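Phospholipase/Carboxylesterase (Haliangium ochraceum, PDB 4Q82) is probably a secreted or lipid-anchored serine hydrolase of the alpha/beta-hydrolase type that cleaves carboxylic or phospholipid esters. Local coordinates at residues 44-56 / 65-77. Sequence-based numbering, arbitrary orientation. Where two conformers were deposited one is given.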
ATOM      1  N   VAL A  44      22.491 -14.239  -7.186  1.00 45.49           N
ATOM      2  CA  VAL A  44      21.360 -13.327  -7.155  1.00 41.32           C
ATOM      3  C   VAL A  44      21.516 -12.157  -8.136  1.00 38.49           C
ATOM      4  O   VAL A  44      22.565 -11.527  -8.201  1.00 37.61           O
ATOM      5  CB  VAL A  44      21.171 -12.760  -5.722  1.00 40.07           C
ATOM      6  CG1 VAL A  44      19.983 -11.839  -5.649  1.00 38.24           C
ATOM      7  CG2 VAL A  44      21.032 -13.891  -4.717  1.00 41.64           C
ATOM      8  N   ASP A  45      20.461 -11.875  -8.893  1.00 36.51           N
ATOM      9  CA  ASP A  45      20.374 -10.675  -9.726  1.00 33.67           C
ATOM     10  C   ASP A  45      20.607  -9.450  -8.850  1.00 31.50           C
ATOM     11  O   ASP A  45      19.978  -9.327  -7.810  1.00 31.52           O
ATOM     12  CB  ASP A  45      19.000 -10.645 -10.404  1.00 32.29           C
ATOM     13  CG  ASP A  45      18.732  -9.382 -11.222  1.00 30.73           C
ATOM     14  OD1 ASP A  45      19.647  -8.601 -11.546  1.00 29.53           O
ATOM     15  OD2 ASP A  45      17.558  -9.205 -11.584  1.00 29.92           O
ATOM     16  N   ASP A  46      21.531  -8.572  -9.239  1.00 29.65           N
ATOM     17  CA  ASP A  46      21.784  -7.342  -8.483  1.00 27.62           C
ATOM     18  C   ASP A  46      21.724  -6.099  -9.375  1.00 28.10           C
ATOM     19  O   ASP A  46      22.224  -5.050  -9.020  1.00 25.94           O
ATOM     20  CB  ASP A  46      23.140  -7.408  -7.763  1.00 30.77           C
ATOM     21  CG  ASP A  46      23.272  -6.348  -6.664  1.00 30.65           C
ATOM     22  OD1 ASP A  46      22.283  -6.106  -5.921  1.00 28.17           O
ATOM     23  OD2 ASP A  46      24.361  -5.748  -6.558  1.00 31.52           O
ATOM     24  N   ARG A  47      21.106  -6.214 -10.543  1.00 26.93           N
ATOM     25  CA  ARG A  47      20.807  -5.032 -11.354  1.00 26.05           C
ATOM     26  C   ARG A  47      19.890  -4.059 -10.592  1.00 24.07           C
ATOM     27  O   ARG A  47      19.137  -4.479  -9.736  1.00 23.89           O
ATOM     28  CB  ARG A  47      20.136  -5.454 -12.654  1.00 26.82           C
ATOM     29  CG  ARG A  47      21.047  -6.264 -13.569  1.00 28.96           C
ATOM     30  CD  ARG A  47      20.234  -6.770 -14.744  1.00 29.87           C
ATOM     31  NE  ARG A  47      19.119  -7.558 -14.251  1.00 29.60           N
ATOM     32  CZ  ARG A  47      18.073  -7.944 -14.977  1.00 35.95           C
ATOM     33  NH1 ARG A  47      17.985  -7.619 -16.259  1.00 30.82           N
ATOM     34  NH2 ARG A  47      17.110  -8.662 -14.408  1.00 29.88           N
ATOM     35  N   PRO A  48      19.942  -2.768 -10.931  1.00 25.34           N
ATOM     36  CA  PRO A  48      19.073  -1.780 -10.267  1.00 24.63           C
ATOM     37  C   PRO A  48      17.578  -2.104 -10.460  1.00 23.56           C
ATOM     38  O   PRO A  48      17.228  -2.824 -11.386  1.00 23.56           O
ATOM     39  CB  PRO A  48      19.429  -0.456 -10.956  1.00 25.03           C
ATOM     40  CG  PRO A  48      20.631  -0.720 -11.793  1.00 27.02           C
ATOM     41  CD  PRO A  48      20.745  -2.189 -12.028  1.00 27.30           C
ATOM     42  N   SER A  49      16.717  -1.558  -9.601  1.00 21.70           N
ATOM     43  CA  SER A  49      15.329  -1.997  -9.535  1.00 21.48           C
ATOM     44  C   SER A  49      14.558  -1.876 -10.838  1.00 21.18           C
ATOM     45  O   SER A  49      13.660  -2.687 -11.095  1.00 22.21           O
ATOM     46  CB  SER A  49      14.601  -1.218  -8.424  1.00 21.02           C
ATOM     47  OG  SER A  49      14.733   0.183  -8.611  1.00 20.77           O
ATOM     48  N   SER A  50      14.865  -0.881 -11.676  1.00 20.87           N
ATOM     49  CA  SER A  50      14.065  -0.713 -12.902  1.00 22.53           C
ATOM     50  C   SER A  50      14.219  -1.901 -13.843  1.00 23.29           C
ATOM     51  O   SER A  50      13.365  -2.130 -14.680  1.00 22.92           O
ATOM     52  CB  SER A  50      14.429   0.571 -13.665  1.00 24.84           C
ATOM     53  OG  SER A  50      15.784   0.563 -14.044  1.00 28.30           O
ATOM     54  N   ALA A  51      15.297  -2.664 -13.686  1.00 23.56           N
ATOM     55  CA  ALA A  51      15.520  -3.836 -14.529  1.00 24.94           C
ATOM     56  C   ALA A  51      14.434  -4.881 -14.334  1.00 25.62           C
ATOM     57  O   ALA A  51      14.202  -5.702 -15.212  1.00 26.68           O
ATOM     58  CB  ALA A  51      16.885  -4.438 -14.242  1.00 25.02           C
ATOM     59  N   ARG A  52      13.746  -4.847 -13.193  1.00 23.92           N
ATOM     60  CA  ARG A  52      12.715  -5.847 -12.921  1.00 23.88           C
ATOM     61  C   ARG A  52      11.331  -5.219 -12.813  1.00 22.91           C
ATOM     62  O   ARG A  52      10.437  -5.782 -12.197  1.00 22.56           O
ATOM     63  CB  ARG A  52      13.051  -6.617 -11.639  1.00 23.45           C
ATOM     64  CG  ARG A  52      14.382  -7.404 -11.720  1.00 24.91           C
ATOM     65  CD  ARG A  52      14.770  -8.023 -10.375  1.00 26.54           C
ATOM     66  NE  ARG A  52      14.947  -6.985  -9.360  1.00 24.80           N
ATOM     67  CZ  ARG A  52      16.069  -6.294  -9.182  1.00 24.70           C
ATOM     68  NH1 ARG A  52      17.136  -6.535  -9.940  1.00 24.27           N
ATOM     69  NH2 ARG A  52      16.115  -5.351  -8.264  1.00 23.18           N
ATOM     70  N   LEU A  53      11.166  -4.055 -13.424  1.00 22.53           N
ATOM     71  CA  LEU A  53       9.867  -3.370 -13.460  1.00 21.95           C
ATOM     72  C   LEU A  53       9.212  -3.585 -14.812  1.00 24.29           C
ATOM     73  O   LEU A  53       9.813  -3.246 -15.838  1.00 23.88           O
ATOM     74  CB  LEU A  53      10.061  -1.882 -13.209  1.00 21.51           C
ATOM     75  CG  LEU A  53       8.803  -1.011 -13.321  1.00 21.84           C
ATOM     76  CD1 LEU A  53       7.838  -1.391 -12.192  1.00 19.73           C
ATOM     77  CD2 LEU A  53       9.196   0.463 -13.239  1.00 22.10           C
ATOM     78  N   SER A  54       8.015  -4.170 -14.830  1.00 24.65           N
ATOM     79  CA  SER A  54       7.312  -4.468 -16.083  1.00 26.83           C
ATOM     80  C   SER A  54       5.889  -3.927 -16.077  1.00 26.33           C
ATOM     81  O   SER A  54       5.180  -4.053 -15.076  1.00 25.60           O
ATOM     82  CB  SER A  54       7.254  -5.971 -16.340  1.00 28.51           C
ATOM     83  OG  SER A  54       8.555  -6.525 -16.342  1.00 29.73           O
ATOM     84  N   VAL A  55       5.469  -3.349 -17.200  1.00 26.54           N
ATOM     85  CA  VAL A  55       4.106  -2.848 -17.338  1.00 26.34           C
ATOM     86  C   VAL A  55       3.184  -4.011 -17.685  1.00 28.28           C
ATOM     87  O   VAL A  55       3.520  -4.880 -18.507  1.00 30.64           O
ATOM     88  CB  VAL A  55       4.026  -1.727 -18.410  1.00 30.24           C
ATOM     89  CG1 VAL A  55       4.134  -2.300 -19.825  1.00 32.95           C
ATOM     90  CG2 VAL A  55       2.759  -0.889 -18.238  1.00 29.23           C
ATOM     91  N   ARG A  56       2.028  -4.056 -17.035  1.00 27.21           N
ATOM     92  CA  ARG A  56       1.057  -5.122 -17.276  1.00 29.59           C
ATOM     93  C   ARG A  56      -0.292  -4.491 -17.569  1.00 30.14           C
ATOM     94  O   ARG A  56      -1.128  -4.345 -16.676  1.00 30.25           O
ATOM     95  CB  ARG A  56       0.965  -6.063 -16.080  1.00 29.47           C
ATOM     96  CG  ARG A  56       2.288  -6.716 -15.702  1.00 30.40           C
ATOM     97  CD  ARG A  56       2.675  -7.807 -16.711  1.00 34.01           C
ATOM     98  NE  ARG A  56       3.945  -8.417 -16.316  1.00 34.85           N
ATOM     99  CZ  ARG A  56       4.890  -8.820 -17.161  1.00 36.89           C
ATOM    100  NH1 ARG A  56       4.717  -8.701 -18.472  1.00 38.97           N
ATOM    101  NH2 ARG A  56       6.014  -9.356 -16.694  1.00 37.15           N
ATOM    102  N   ASN A  65      -7.361  -4.616 -13.225  1.00 26.90           N
ATOM    103  CA  ASN A  65      -6.588  -3.382 -13.348  1.00 26.63           C
ATOM    104  C   ASN A  65      -5.339  -3.568 -14.196  1.00 26.92           C
ATOM    105  O   ASN A  65      -4.659  -4.590 -14.078  1.00 28.09           O
ATOM    106  CB  ASN A  65      -6.113  -2.871 -11.973  1.00 24.66           C
ATOM    107  CG  ASN A  65      -7.245  -2.656 -10.999  1.00 25.92           C
ATOM    108  OD1 ASN A  65      -7.769  -3.611 -10.426  1.00 27.94           O
ATOM    109  ND2 ASN A  65      -7.634  -1.398 -10.805  1.00 25.07           N
ATOM    110  N   GLY A  66      -4.988  -2.572 -14.999  1.00 24.57           N
ATOM    111  CA  GLY A  66      -3.606  -2.474 -15.455  1.00 24.15           C
ATOM    112  C   GLY A  66      -2.718  -2.256 -14.219  1.00 22.37           C
ATOM    113  O   GLY A  66      -3.170  -1.679 -13.232  1.00 21.58           O
ATOM    114  N   PHE A  67      -1.473  -2.716 -14.251  1.00 22.94           N
ATOM    115  CA  PHE A  67      -0.575  -2.499 -13.104  1.00 21.95           C
ATOM    116  C   PHE A  67       0.889  -2.564 -13.488  1.00 22.53           C
ATOM    117  O   PHE A  67       1.253  -3.144 -14.525  1.00 23.61           O
ATOM    118  CB  PHE A  67      -0.860  -3.518 -11.990  1.00 22.45           C
ATOM    119  CG  PHE A  67      -0.582  -4.954 -12.366  1.00 24.41           C
ATOM    120  CD1 PHE A  67      -1.518  -5.701 -13.071  1.00 26.26           C
ATOM    121  CD2 PHE A  67       0.605  -5.574 -11.972  1.00 24.09           C
ATOM    122  CE1 PHE A  67      -1.268  -7.033 -13.397  1.00 28.28           C
ATOM    123  CE2 PHE A  67       0.864  -6.908 -12.302  1.00 26.78           C
ATOM    124  CZ  PHE A  67      -0.077  -7.633 -13.011  1.00 28.47           C
ATOM    125  N   TRP A  68       1.725  -1.963 -12.638  1.00 21.93           N
ATOM    126  CA  TRP A  68       3.176  -2.133 -12.703  1.00 22.07           C
ATOM    127  C   TRP A  68       3.580  -3.308 -11.845  1.00 22.47           C
ATOM    128  O   TRP A  68       3.165  -3.409 -10.698  1.00 22.26           O
ATOM    129  CB  TRP A  68       3.932  -0.879 -12.212  1.00 20.86           C
ATOM    130  CG  TRP A  68       3.813   0.263 -13.169  1.00 22.14           C
ATOM    131  CD1 TRP A  68       2.919   1.292 -13.112  1.00 21.92           C
ATOM    132  CD2 TRP A  68       4.562   0.447 -14.372  1.00 23.85           C
ATOM    133  NE1 TRP A  68       3.088   2.132 -14.195  1.00 22.13           N
ATOM    134  CE2 TRP A  68       4.097   1.635 -14.979  1.00 23.34           C
ATOM    135  CE3 TRP A  68       5.600  -0.269 -14.985  1.00 25.36           C
ATOM    136  CZ2 TRP A  68       4.623   2.122 -16.170  1.00 24.37           C
ATOM    137  CZ3 TRP A  68       6.137   0.225 -16.171  1.00 26.75           C
ATOM    138  CH2 TRP A  68       5.645   1.404 -16.751  1.00 25.92           C
ATOM    139  N   GLU A  69       4.414  -4.178 -12.404  1.00 21.82           N
ATOM    140  CA  GLU A  69       4.915  -5.352 -11.703  1.00 22.17           C
ATOM    141  C   GLU A  69       6.392  -5.182 -11.413  1.00 21.66           C
ATOM    142  O   GLU A  69       7.195  -5.009 -12.334  1.00 23.34           O
ATOM    143  CB  GLU A  69       4.671  -6.607 -12.543  1.00 25.12           C
ATOM    144  CG  GLU A  69       5.359  -7.850 -12.067  1.00 25.60           C
ATOM    145  CD  GLU A  69       5.494  -8.848 -13.202  1.00 28.21           C
ATOM    146  OE1 GLU A  69       4.492  -9.527 -13.550  1.00 29.24           O
ATOM    147  OE2 GLU A  69       6.604  -8.920 -13.767  1.00 27.92           O
ATOM    148  N   TYR A  70       6.741  -5.187 -10.131  1.00 20.02           N
ATOM    149  CA  TYR A  70       8.142  -5.220  -9.718  1.00 19.98           C
ATOM    150  C   TYR A  70       8.451  -6.549  -9.028  1.00 21.34           C
ATOM    151  O   TYR A  70       7.782  -6.922  -8.059  1.00 21.34           O
ATOM    152  CB  TYR A  70       8.508  -4.060  -8.763  1.00 18.34           C
ATOM    153  CG  TYR A  70       9.914  -4.272  -8.218  1.00 17.94           C
ATOM    154  CD1 TYR A  70      11.025  -4.118  -9.047  1.00 19.23           C
ATOM    155  CD2 TYR A  70      10.126  -4.680  -6.903  1.00 17.84           C
ATOM    156  CE1 TYR A  70      12.324  -4.315  -8.565  1.00 20.68           C
ATOM    157  CE2 TYR A  70      11.434  -4.905  -6.414  1.00 19.57           C
ATOM    158  CZ  TYR A  70      12.514  -4.713  -7.256  1.00 20.97           C
ATOM    159  OH  TYR A  70      13.791  -4.928  -6.792  1.00 22.81           O
ATOM    160  N   LEU A  71       9.470  -7.251  -9.523  1.00 22.08           N
ATOM    161  CA  LEU A  71       9.913  -8.500  -8.911  1.00 23.74           C
ATOM    162  C   LEU A  71      11.256  -8.279  -8.227  1.00 25.06           C
ATOM    163  O   LEU A  71      12.145  -7.619  -8.772  1.00 23.55           O
ATOM    164  CB  LEU A  71      10.014  -9.617  -9.957  1.00 25.52           C
ATOM    165  CG  LEU A  71       8.741  -9.892 -10.757  1.00 25.89           C
ATOM    166  CD1 LEU A  71       9.032 -10.924 -11.838  1.00 27.59           C
ATOM    167  CD2 LEU A  71       7.606 -10.347  -9.864  1.00 25.80           C
ATOM    168  N   PRO A  72      11.390  -8.791  -6.996  1.00 25.31           N
ATOM    169  CA  PRO A  72      12.609  -8.620  -6.213  1.00 25.03           C
ATOM    170  C   PRO A  72      13.700  -9.553  -6.736  1.00 27.05           C
ATOM    171  O   PRO A  72      13.395 -10.493  -7.461  1.00 28.23           O
ATOM    172  CB  PRO A  72      12.180  -9.023  -4.802  1.00 26.05           C
ATOM    173  CG  PRO A  72      11.142 -10.071  -5.046  1.00 27.25           C
ATOM    174  CD  PRO A  72      10.374  -9.570  -6.266  1.00 25.83           C
ATOM    175  N   PRO A  73      14.953  -9.295  -6.366  1.00 27.59           N
ATOM    176  CA  PRO A  73      16.072 -10.102  -6.865  1.00 31.01           C
ATOM    177  C   PRO A  73      15.902 -11.614  -6.707  1.00 33.56           C
ATOM    178  O   PRO A  73      16.219 -12.361  -7.639  1.00 34.63           O
ATOM    179  CB  PRO A  73      17.242  -9.599  -6.026  1.00 30.78           C
ATOM    180  CG  PRO A  73      16.922  -8.148  -5.842  1.00 27.63           C
ATOM    181  CD  PRO A  73      15.419  -8.092  -5.662  1.00 26.31           C
ATOM    182  N   ARG A  74      15.395 -12.059  -5.563  0.51 34.08           N
ATOM    183  CA  ARG A  74      15.292 -13.492  -5.305  0.51 36.89           C
ATOM    184  C   ARG A  74      13.916 -14.080  -5.614  0.51 36.69           C
ATOM    185  O   ARG A  74      13.582 -15.151  -5.109  0.51 38.39           O
ATOM    186  CB  ARG A  74      15.657 -13.783  -3.849  0.51 38.57           C
ATOM    187  CG  ARG A  74      17.096 -13.440  -3.508  0.51 40.07           C
ATOM    188  CD  ARG A  74      17.363 -13.535  -2.014  0.51 42.23           C
ATOM    189  NE  ARG A  74      18.240 -12.457  -1.558  0.51 43.00           N
ATOM    190  CZ  ARG A  74      19.555 -12.571  -1.395  0.51 45.43           C
ATOM    191  NH1 ARG A  74      20.161 -13.726  -1.637  0.51 48.80           N
ATOM    192  NH2 ARG A  74      20.267 -11.530  -0.980  0.51 44.92           N
ATOM    193  N   TYR A  75      13.123 -13.394  -6.436  1.00 34.42           N
ATOM    194  CA  TYR A  75      11.795 -13.898  -6.800  1.00 34.16           C
ATOM    195  C   TYR A  75      11.895 -15.317  -7.372  1.00 36.83           C
ATOM    196  O   TYR A  75      12.785 -15.608  -8.181  1.00 37.17           O
ATOM    197  CB  TYR A  75      11.094 -12.979  -7.809  1.00 31.92           C
ATOM    198  CG  TYR A  75       9.693 -13.455  -8.142  1.00 31.82           C
ATOM    199  CD1 TYR A  75       8.663 -13.334  -7.220  1.00 30.24           C
ATOM    200  CD2 TYR A  75       9.409 -14.057  -9.368  1.00 33.28           C
ATOM    201  CE1 TYR A  75       7.367 -13.784  -7.516  1.00 31.54           C
ATOM    202  CE2 TYR A  75       8.128 -14.512  -9.671  1.00 33.93           C
ATOM    203  CZ  TYR A  75       7.112 -14.374  -8.742  1.00 33.74           C
ATOM    204  OH  TYR A  75       5.840 -14.829  -9.035  1.00 34.97           O
ATOM    205  N   GLY A  76      11.026 -16.208  -6.904  1.00 38.65           N
ATOM    206  CA  GLY A  76      11.054 -17.599  -7.344  1.00 42.06           C
ATOM    207  C   GLY A  76      11.832 -18.551  -6.443  1.00 45.25           C
ATOM    208  O   GLY A  76      11.555 -19.754  -6.431  1.00 48.13           O
ATOM    209  N   ALA A  77      12.790 -18.018  -5.682  1.00 45.09           N
ATOM    210  CA  ALA A  77      13.694 -18.833  -4.864  1.00 49.38           C
ATOM    211  C   ALA A  77      13.016 -19.317  -3.593  1.00 51.08           C
ATOM    212  O   ALA A  77      13.347 -20.365  -3.047  1.00 54.80           O
ATOM    213  CB  ALA A  77      14.950 -18.049  -4.519  1.00 49.19           C
TER
HETATM  214  O   HOH W   1      18.251 -13.510  -8.785  1.00 37.51           O
HETATM  215  O   HOH W   2       8.850  -7.507 -13.801  1.00 26.36           O
HETATM  216  O   HOH W   3      -3.411  -6.149 -15.949  1.00 27.56           O
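Arg56 and Glu69 illustrate how a diagonal ion pair ties neighbouring antiparallel strands together. The arginine, bent at chi2 (-74°), turns the side of its guanidinium to the carboxylate: NE bonds Glu69 OE1 at 3.0 Å and NH2 bonds Glu69 OE2 at 3.0 Å. The two planes stand 59° apart, and NE reaches OE1 from above the carboxylate plane. Tyr152 also bonds OE1. On the same face Arg56 CB sits over the centre of the Phe67 ring, a CH-pi contact 3.6 Å from the centroid. Leu53, Val55 and Trp68 meet through apolar atoms on the other face: Val55 CG2 lies over the six-membered ring of Trp68, while Leu53 CG packs 3.7 Å from Trp68 CE3. Just before strand 53-56, Arg52 runs alongside Tyr70 of the partner strand and gives a nearly straight bond from NH2 to Tyr70 OH (2.8 Å), in the guanidinium plane. Pro73 CG lies over the rim of one guanidinium face. Asp45 OD2, Arg47 O, Asn119 OD1 and, weakly, Leu71 O also accept from this group and would hold its rotation. Backbone bonds pair Ser54 with Glu69 and Arg56 with Phe67. Strand 53-56 is outermost in the mixed sheet, consistent with the N-terminal hairpin edge of an alpha/beta-hydrolase fold.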